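Local atomic coordinates of protein FmtA (Staphylococcus aureus, PDB entry 5ZH8), a protein that hydrolyses the ester bonds that hold D-alanine on wall teichoic and lipoteichoic acids, and affects methicillin resistance and autolysis. Residues Leu45-Lys57 with Ser230-Pro242. Residues are numbered along the deposited sequence; the frame is centred on the assembly and turned at random.
Sequences LSDNEKYLVDRNK and SYAENYYTKIGDP
Leu52 meets Ala232 where two helices of this beta-lactamase-family fold pack, 47-55 crossing 231-240 at 46° with axes 8.5 Å apart. The pair illustrates how a small apolar centre can be flanked by directional contacts. Leu52 CG lies 3.8 Å from Ala232 CB, Leu52 CD2 reaches the ring of Tyr236, and Phe250 of strand 248-250 touches both Leu52 and Ala232. Beside them, Tyr51 has its CG anti to the backbone N (chi1 169°), which swings the ring across the second helix. Glu233 covers one face of that ring through a CH-pi contact from CB, and Tyr236 CD2 meets its edge. At the helix starts, Ala232 N donates a nearly straight bond of 3.0 Å to Asn48 OD1, tilted out of the amide's carbonyl plane, while Ser230 OG caps its own helix at Glu233 N. Toward the other end, three partners hold the Arg55 guanidinium: the ring of Tyr236, stacked flat against one face in a cation-pi contact and hydrogen-bonded through its OH to Glu253; Tyr51 OH, which accepts a hydrogen bond from NH1; and the Asp241 carboxylate, gripped end-on, with Arg55 NH1 to OD2 at 3.1 Å and NH2 to the syn lone pair of OD1 at 2.8 Å.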
ATOM      1  N   LEU A  45      -9.420 -33.799   2.447  1.00100.90           N
ATOM      2  CA  LEU A  45      -8.786 -32.619   3.020  1.00 95.35           C
ATOM      3  C   LEU A  45      -7.276 -32.789   3.032  1.00 91.17           C
ATOM      4  O   LEU A  45      -6.777 -33.911   3.116  1.00 92.06           O
ATOM      5  CB  LEU A  45      -9.271 -32.414   4.455  1.00 94.36           C
ATOM      6  CG  LEU A  45     -10.784 -32.344   4.672  1.00 97.12           C
ATOM      7  CD1 LEU A  45     -11.095 -32.363   6.162  1.00 96.35           C
ATOM      8  CD2 LEU A  45     -11.374 -31.110   4.003  1.00 96.81           C
ATOM      9  N   SER A  46      -6.562 -31.666   2.949  1.00 86.33           N
ATOM     10  CA  SER A  46      -5.110 -31.631   3.125  1.00 82.33           C
ATOM     11  C   SER A  46      -4.784 -32.070   4.541  1.00 79.85           C
ATOM     12  O   SER A  46      -5.669 -32.101   5.380  1.00 80.19           O
ATOM     13  CB  SER A  46      -4.611 -30.210   2.937  1.00 79.39           C
ATOM     14  OG  SER A  46      -5.167 -29.377   3.939  1.00 77.57           O
ATOM     15  N   ASP A  47      -3.518 -32.374   4.821  1.00 77.13           N
ATOM     16  CA  ASP A  47      -3.129 -32.805   6.163  1.00 75.28           C
ATOM     17  C   ASP A  47      -3.336 -31.720   7.212  1.00 72.00           C
ATOM     18  O   ASP A  47      -3.674 -32.025   8.356  1.00 71.44           O
ATOM     19  CB  ASP A  47      -1.685 -33.302   6.176  1.00 74.38           C
ATOM     20  CG  ASP A  47      -1.516 -34.595   5.391  1.00 77.29           C
ATOM     21  OD1 ASP A  47      -2.381 -34.897   4.542  1.00 80.07           O
ATOM     22  OD2 ASP A  47      -0.529 -35.325   5.619  1.00 77.42           O
ATOM     23  N   ASN A  48      -3.144 -30.464   6.813  1.00 69.62           N
ATOM     24  CA  ASN A  48      -3.340 -29.329   7.720  1.00 67.24           C
ATOM     25  C   ASN A  48      -4.766 -29.239   8.244  1.00 68.62           C
ATOM     26  O   ASN A  48      -4.975 -29.110   9.451  1.00 68.01           O
ATOM     27  CB  ASN A  48      -2.976 -28.005   7.039  1.00 65.36           C
ATOM     28  CG  ASN A  48      -1.484 -27.750   7.026  1.00 63.23           C
ATOM     29  OD1 ASN A  48      -0.800 -27.916   8.037  1.00 61.87           O
ATOM     30  ND2 ASN A  48      -0.972 -27.329   5.877  1.00 63.16           N
ATOM     31  N   GLU A  49      -5.740 -29.301   7.339  1.00 70.55           N
ATOM     32  CA  GLU A  49      -7.140 -29.200   7.735  1.00 72.30           C
ATOM     33  C   GLU A  49      -7.584 -30.450   8.484  1.00 73.93           C
ATOM     34  O   GLU A  49      -8.326 -30.354   9.458  1.00 74.57           O
ATOM     35  CB  GLU A  49      -8.044 -28.961   6.519  1.00 74.91           C
ATOM     36  CG  GLU A  49      -7.826 -27.634   5.805  1.00 73.53           C
ATOM     37  CD  GLU A  49      -8.300 -27.664   4.359  1.00 76.19           C
ATOM     38  OE1 GLU A  49      -8.465 -28.779   3.793  1.00 78.73           O
ATOM     39  OE2 GLU A  49      -8.515 -26.566   3.794  1.00 75.90           O
ATOM     40  N   LYS A  50      -7.091 -31.595   8.077  1.00 74.67           N
ATOM     41  CA  LYS A  50      -7.420 -32.801   8.780  1.00 76.40           C
ATOM     42  C   LYS A  50      -7.113 -32.574  10.219  1.00 74.18           C
ATOM     43  O   LYS A  50      -7.978 -32.707  11.046  1.00 75.56           O
ATOM     44  CB  LYS A  50      -6.550 -33.938   8.295  1.00 77.32           C
ATOM     45  CG  LYS A  50      -7.279 -35.087   7.645  1.00 81.36           C
ATOM     46  CD  LYS A  50      -6.694 -35.356   6.274  1.00 82.08           C
ATOM     47  CE  LYS A  50      -6.459 -36.831   6.048  1.00 85.03           C
ATOM     48  NZ  LYS A  50      -6.229 -37.108   4.608  1.00 86.71           N
ATOM     49  N   TYR A  51      -5.869 -32.205  10.514  1.00 70.59           N
ATOM     50  CA  TYR A  51      -5.432 -32.017  11.892  1.00 68.59           C
ATOM     51  C   TYR A  51      -6.281 -30.989  12.637  1.00 68.10           C
ATOM     52  O   TYR A  51      -6.715 -31.235  13.762  1.00 69.22           O
ATOM     53  CB  TYR A  51      -3.963 -31.592  11.955  1.00 65.42           C
ATOM     54  CG  TYR A  51      -3.572 -31.138  13.342  1.00 63.65           C
ATOM     55  CD1 TYR A  51      -3.376 -32.062  14.358  1.00 64.60           C
ATOM     56  CD2 TYR A  51      -3.450 -29.782  13.656  1.00 61.26           C
ATOM     57  CE1 TYR A  51      -3.040 -31.658  15.638  1.00 63.36           C
ATOM     58  CE2 TYR A  51      -3.117 -29.375  14.938  1.00 60.00           C
ATOM     59  CZ  TYR A  51      -2.915 -30.321  15.922  1.00 61.03           C
ATOM     60  OH  TYR A  51      -2.602 -29.942  17.201  1.00 60.20           O
ATOM     61  N   LEU A  52      -6.501 -29.837  12.010  1.00 66.73           N
ATOM     62  CA  LEU A  52      -7.207 -28.726  12.649  1.00 66.06           C
ATOM     63  C   LEU A  52      -8.676 -29.022  12.924  1.00 69.16           C
ATOM     64  O   LEU A  52      -9.198 -28.654  13.976  1.00 69.25           O
ATOM     65  CB  LEU A  52      -7.101 -27.470  11.788  1.00 64.24           C
ATOM     66  CG  LEU A  52      -5.687 -26.916  11.657  1.00 61.20           C
ATOM     67  CD1 LEU A  52      -5.605 -25.975  10.474  1.00 60.36           C
ATOM     68  CD2 LEU A  52      -5.259 -26.226  12.940  1.00 59.37           C
ATOM     69  N   VAL A  53      -9.341 -29.677  11.977  1.00 72.07           N
ATOM     70  CA  VAL A  53     -10.750 -30.041  12.150  1.00 75.86           C
ATOM     71  C   VAL A  53     -10.904 -30.938  13.374  1.00 77.88           C
ATOM     72  O   VAL A  53     -11.777 -30.703  14.208  1.00 79.38           O
ATOM     73  CB  VAL A  53     -11.344 -30.736  10.893  1.00 78.53           C
ATOM     74  CG1 VAL A  53     -12.710 -31.349  11.187  1.00 82.50           C
ATOM     75  CG2 VAL A  53     -11.449 -29.756   9.731  1.00 77.66           C
ATOM     76  N   ASP A  54     -10.039 -31.944  13.488  1.00 78.42           N
ATOM     77  CA  ASP A  54     -10.108 -32.898  14.594  1.00 80.61           C
ATOM     78  C   ASP A  54      -9.751 -32.234  15.919  1.00 79.15           C
ATOM     79  O   ASP A  54     -10.349 -32.527  16.958  1.00 81.19           O
ATOM     80  CB  ASP A  54      -9.180 -34.085  14.346  1.00 80.85           C
ATOM     81  CG  ASP A  54      -9.257 -35.106  15.452  1.00 83.14           C
ATOM     82  OD1 ASP A  54     -10.264 -35.844  15.518  1.00 86.89           O
ATOM     83  OD2 ASP A  54      -8.318 -35.157  16.271  1.00 81.78           O
ATOM     84  N   ARG A  55      -8.771 -31.342  15.864  1.00 76.14           N
ATOM     85  CA  ARG A  55      -8.349 -30.567  17.021  1.00 74.82           C
ATOM     86  C   ARG A  55      -9.486 -29.702  17.571  1.00 76.35           C
ATOM     87  O   ARG A  55      -9.637 -29.571  18.785  1.00 76.64           O
ATOM     88  CB  ARG A  55      -7.164 -29.679  16.628  1.00 71.03           C
ATOM     89  CG  ARG A  55      -6.549 -28.895  17.774  1.00 69.12           C
ATOM     90  CD  ARG A  55      -5.795 -27.687  17.261  1.00 66.09           C
ATOM     91  NE  ARG A  55      -5.521 -26.727  18.324  1.00 64.70           N
ATOM     92  CZ  ARG A  55      -4.573 -26.851  19.244  1.00 63.71           C
ATOM     93  NH1 ARG A  55      -3.757 -27.904  19.258  1.00 63.95           N
ATOM     94  NH2 ARG A  55      -4.443 -25.898  20.160  1.00 62.80           N
ATOM     95  N   ASN A  56     -10.281 -29.119  16.674  1.00 77.65           N
ATOM     96  CA  ASN A  56     -11.318 -28.166  17.064  1.00 79.30           C
ATOM     97  C   ASN A  56     -12.733 -28.758  17.044  1.00 84.66           C
ATOM     98  O   ASN A  56     -13.701 -28.028  16.850  1.00 86.42           O
ATOM     99  CB  ASN A  56     -11.246 -26.932  16.151  1.00 76.81           C
ATOM    100  CG  ASN A  56      -9.952 -26.143  16.328  1.00 72.84           C
ATOM    101  OD1 ASN A  56      -9.505 -25.904  17.449  1.00 71.60           O
ATOM    102  ND2 ASN A  56      -9.354 -25.726  15.221  1.00 70.55           N
ATOM    103  N   LYS A  57     -12.869 -30.066  17.266  1.00 88.48           N
ATOM    104  CA  LYS A  57     -14.203 -30.686  17.303  1.00 93.75           C
ATOM    105  C   LYS A  57     -14.991 -30.236  18.531  1.00 96.07           C
ATOM    106  O   LYS A  57     -16.142 -29.810  18.407  1.00 98.39           O
ATOM    107  CB  LYS A  57     -14.143 -32.219  17.218  1.00 96.54           C
ATOM    108  CG  LYS A  57     -13.484 -32.938  18.387  1.00 97.35           C
ATOM    109  CD  LYS A  57     -13.172 -34.388  18.033  1.00 99.71           C
ATOM    110  CE  LYS A  57     -12.007 -34.949  18.847  1.00 98.71           C
ATOM    111  NZ  LYS A  57     -12.427 -35.405  20.205  1.00101.65           N
ATOM    112  N   SER A 230       1.660 -32.424   9.584  1.00 57.92           N
ATOM    113  CA  SER A 230       1.237 -31.149   9.024  1.00 56.77           C
ATOM    114  C   SER A 230       1.924 -29.977   9.724  1.00 53.95           C
ATOM    115  O   SER A 230       2.319 -30.079  10.886  1.00 53.10           O
ATOM    116  CB  SER A 230      -0.280 -31.002   9.123  1.00 58.09           C
ATOM    117  OG  SER A 230      -0.686 -30.702  10.450  1.00 57.53           O
ATOM    118  N   TYR A 231       2.066 -28.872   8.998  1.00 52.79           N
ATOM    119  CA  TYR A 231       2.611 -27.642   9.551  1.00 50.49           C
ATOM    120  C   TYR A 231       1.799 -27.205  10.766  1.00 50.28           C
ATOM    121  O   TYR A 231       2.364 -26.850  11.799  1.00 49.35           O
ATOM    122  CB  TYR A 231       2.604 -26.531   8.491  1.00 49.71           C
ATOM    123  CG  TYR A 231       3.173 -25.213   8.980  1.00 47.44           C
ATOM    124  CD1 TYR A 231       2.364 -24.278   9.615  1.00 46.69           C
ATOM    125  CD2 TYR A 231       4.520 -24.903   8.809  1.00 46.17           C
ATOM    126  CE1 TYR A 231       2.874 -23.069  10.063  1.00 44.83           C
ATOM    127  CE2 TYR A 231       5.041 -23.702   9.251  1.00 44.43           C
ATOM    128  CZ  TYR A 231       4.213 -22.784   9.881  1.00 43.79           C
ATOM    129  OH  TYR A 231       4.720 -21.582  10.337  1.00 42.16           O
ATOM    130  N   ALA A 232       0.476 -27.241  10.633  1.00 51.80           N
ATOM    131  CA  ALA A 232      -0.443 -26.856  11.708  1.00 52.03           C
ATOM    132  C   ALA A 232      -0.197 -27.652  12.981  1.00 52.40           C
ATOM    133  O   ALA A 232      -0.230 -27.107  14.080  1.00 51.73           O
ATOM    134  CB  ALA A 232      -1.893 -27.039  11.252  1.00 54.25           C
ATOM    135  N   GLU A 233       0.040 -28.945  12.823  1.00 53.94           N
ATOM    136  CA  GLU A 233       0.323 -29.810  13.955  1.00 54.77           C
ATOM    137  C   GLU A 233       1.679 -29.472  14.565  1.00 52.83           C
ATOM    138  O   GLU A 233       1.803 -29.369  15.784  1.00 52.61           O
ATOM    139  CB  GLU A 233       0.294 -31.272  13.521  1.00 57.03           C
ATOM    140  CG  GLU A 233       0.391 -32.258  14.671  1.00 58.40           C
ATOM    141  CD  GLU A 233       0.051 -33.674  14.268  1.00 61.35           C
ATOM    142  OE1 GLU A 233      -0.299 -33.911  13.083  1.00 62.58           O
ATOM    143  OE2 GLU A 233       0.151 -34.558  15.141  1.00 62.83           O
ATOM    144  N   ASN A 234       2.690 -29.298  13.718  1.00 51.69           N
ATOM    145  CA  ASN A 234       4.012 -28.936  14.198  1.00 50.35           C
ATOM    146  C   ASN A 234       3.956 -27.615  14.958  1.00 49.13           C
ATOM    147  O   ASN A 234       4.561 -27.492  16.024  1.00 48.66           O
ATOM    148  CB  ASN A 234       5.025 -28.863  13.049  1.00 49.71           C
ATOM    149  CG  ASN A 234       5.526 -30.237  12.607  1.00 51.24           C
ATOM    150  OD1 ASN A 234       5.474 -30.581  11.427  1.00 52.08           O
ATOM    151  ND2 ASN A 234       6.048 -31.016  13.552  1.00 51.94           N
ATOM    152  N   TYR A 235       3.219 -26.638  14.427  1.00 48.98           N
ATOM    153  CA  TYR A 235       3.068 -25.351  15.112  1.00 47.87           C
ATOM    154  C   TYR A 235       2.399 -25.490  16.481  1.00 48.80           C
ATOM    155  O   TYR A 235       2.879 -24.934  17.464  1.00 48.05           O
ATOM    156  CB  TYR A 235       2.271 -24.334  14.291  1.00 47.56           C
ATOM    157  CG  TYR A 235       1.749 -23.217  15.174  1.00 47.13           C
ATOM    158  CD1 TYR A 235       2.561 -22.147  15.541  1.00 45.30           C
ATOM    159  CD2 TYR A 235       0.455 -23.264  15.693  1.00 48.69           C
ATOM    160  CE1 TYR A 235       2.092 -21.150  16.375  1.00 45.00           C
ATOM    161  CE2 TYR A 235      -0.017 -22.267  16.532  1.00 48.32           C
ATOM    162  CZ  TYR A 235       0.807 -21.219  16.866  1.00 46.52           C
ATOM    163  OH  TYR A 235       0.325 -20.244  17.698  1.00 46.89           O
ATOM    164  N   TYR A 236       1.278 -26.199  16.542  1.00 50.71           N
ATOM    165  CA  TYR A 236       0.549 -26.316  17.808  1.00 52.18           C
ATOM    166  C   TYR A 236       1.310 -27.146  18.846  1.00 52.97           C
ATOM    167  O   TYR A 236       1.458 -26.728  19.997  1.00 52.99           O
ATOM    168  CB  TYR A 236      -0.867 -26.874  17.609  1.00 54.29           C
ATOM    169  CG  TYR A 236      -1.892 -25.806  17.298  1.00 54.16           C
ATOM    170  CD1 TYR A 236      -2.257 -24.857  18.249  1.00 53.86           C
ATOM    171  CD2 TYR A 236      -2.455 -25.712  16.036  1.00 54.51           C
ATOM    172  CE1 TYR A 236      -3.187 -23.874  17.960  1.00 53.75           C
ATOM    173  CE2 TYR A 236      -3.382 -24.727  15.732  1.00 54.48           C
ATOM    174  CZ  TYR A 236      -3.745 -23.809  16.697  1.00 54.13           C
ATOM    175  OH  TYR A 236      -4.673 -22.833  16.412  1.00 54.23           O
ATOM    176  N   THR A 237       1.795 -28.312  18.438  1.00 53.88           N
ATOM    177  CA  THR A 237       2.501 -29.207  19.352  1.00 54.99           C
ATOM    178  C   THR A 237       3.826 -28.607  19.855  1.00 53.37           C
ATOM    179  O   THR A 237       4.179 -28.774  21.025  1.00 53.58           O
ATOM    180  CB  THR A 237       2.778 -30.572  18.694  1.00 56.29           C
ATOM    181  OG1 THR A 237       3.408 -30.371  17.426  1.00 55.34           O
ATOM    182  CG2 THR A 237       1.500 -31.332  18.478  1.00 58.48           C
ATOM    183  N   LYS A 238       4.536 -27.896  18.980  1.00 51.83           N
ATOM    184  CA  LYS A 238       5.871 -27.388  19.307  1.00 50.66           C
ATOM    185  C   LYS A 238       5.933 -25.919  19.736  1.00 48.87           C
ATOM    186  O   LYS A 238       6.939 -25.493  20.301  1.00 48.31           O
ATOM    187  CB  LYS A 238       6.831 -27.606  18.133  1.00 50.21           C
ATOM    188  CG  LYS A 238       7.022 -29.055  17.708  1.00 51.80           C
ATOM    189  CD  LYS A 238       7.996 -29.121  16.540  1.00 51.63           C
ATOM    190  CE  LYS A 238       8.340 -30.542  16.135  1.00 53.50           C
ATOM    191  NZ  LYS A 238       9.203 -31.211  17.145  1.00 54.58           N
ATOM    192  N   ILE A 239       4.890 -25.138  19.468  1.00 48.36           N
ATOM    193  CA  ILE A 239       4.889 -23.703  19.831  1.00 46.97           C
ATOM    194  C   ILE A 239       3.561 -23.259  20.439  1.00 47.71           C
ATOM    195  O   ILE A 239       3.519 -22.824  21.587  1.00 47.92           O
ATOM    196  CB  ILE A 239       5.209 -22.799  18.617  1.00 45.33           C
ATOM    197  CG1 ILE A 239       6.592 -23.127  18.041  1.00 44.82           C
ATOM    198  CG2 ILE A 239       5.139 -21.324  19.009  1.00 44.34           C
ATOM    199  CD1 ILE A 239       6.810 -22.610  16.634  1.00 43.94           C
ATOM    200  N   GLY A 240       2.483 -23.370  19.660  1.00 48.42           N
ATOM    201  CA  GLY A 240       1.161 -22.865  20.050  1.00 49.18           C
ATOM    202  C   GLY A 240       0.725 -23.256  21.444  1.00 50.85           C
ATOM    203  O   GLY A 240       0.397 -22.394  22.262  1.00 50.72           O
ATOM    204  N   ASP A 241       0.738 -24.560  21.715  1.00 52.50           N
ATOM    205  CA  ASP A 241       0.277 -25.100  22.997  1.00 54.63           C
ATOM    206  C   ASP A 241       1.293 -24.945  24.130  1.00 54.79           C
ATOM    207  O   ASP A 241       0.926 -24.482  25.208  1.00 55.69           O
ATOM    208  CB  ASP A 241      -0.163 -26.567  22.848  1.00 56.45           C
ATOM    209  CG  ASP A 241      -1.417 -26.717  22.002  1.00 57.08           C
ATOM    210  OD1 ASP A 241      -2.046 -25.685  21.665  1.00 56.10           O
ATOM    211  OD2 ASP A 241      -1.771 -27.868  21.676  1.00 58.27           O
ATOM    212  N   PRO A 242       2.565 -25.331  23.903  1.00 54.34           N
ATOM    213  CA  PRO A 242       3.588 -25.086  24.929  1.00 54.57           C
ATOM    214  C   PRO A 242       3.623 -23.651  25.455  1.00 53.82           C
ATOM    215  O   PRO A 242       3.782 -23.454  26.658  1.00 55.00           O
ATOM    216  CB  PRO A 242       4.893 -25.420  24.207  1.00 53.10           C
ATOM    217  CG  PRO A 242       4.502 -26.480  23.243  1.00 53.57           C
ATOM    218  CD  PRO A 242       3.102 -26.150  22.799  1.00 53.89           C
TER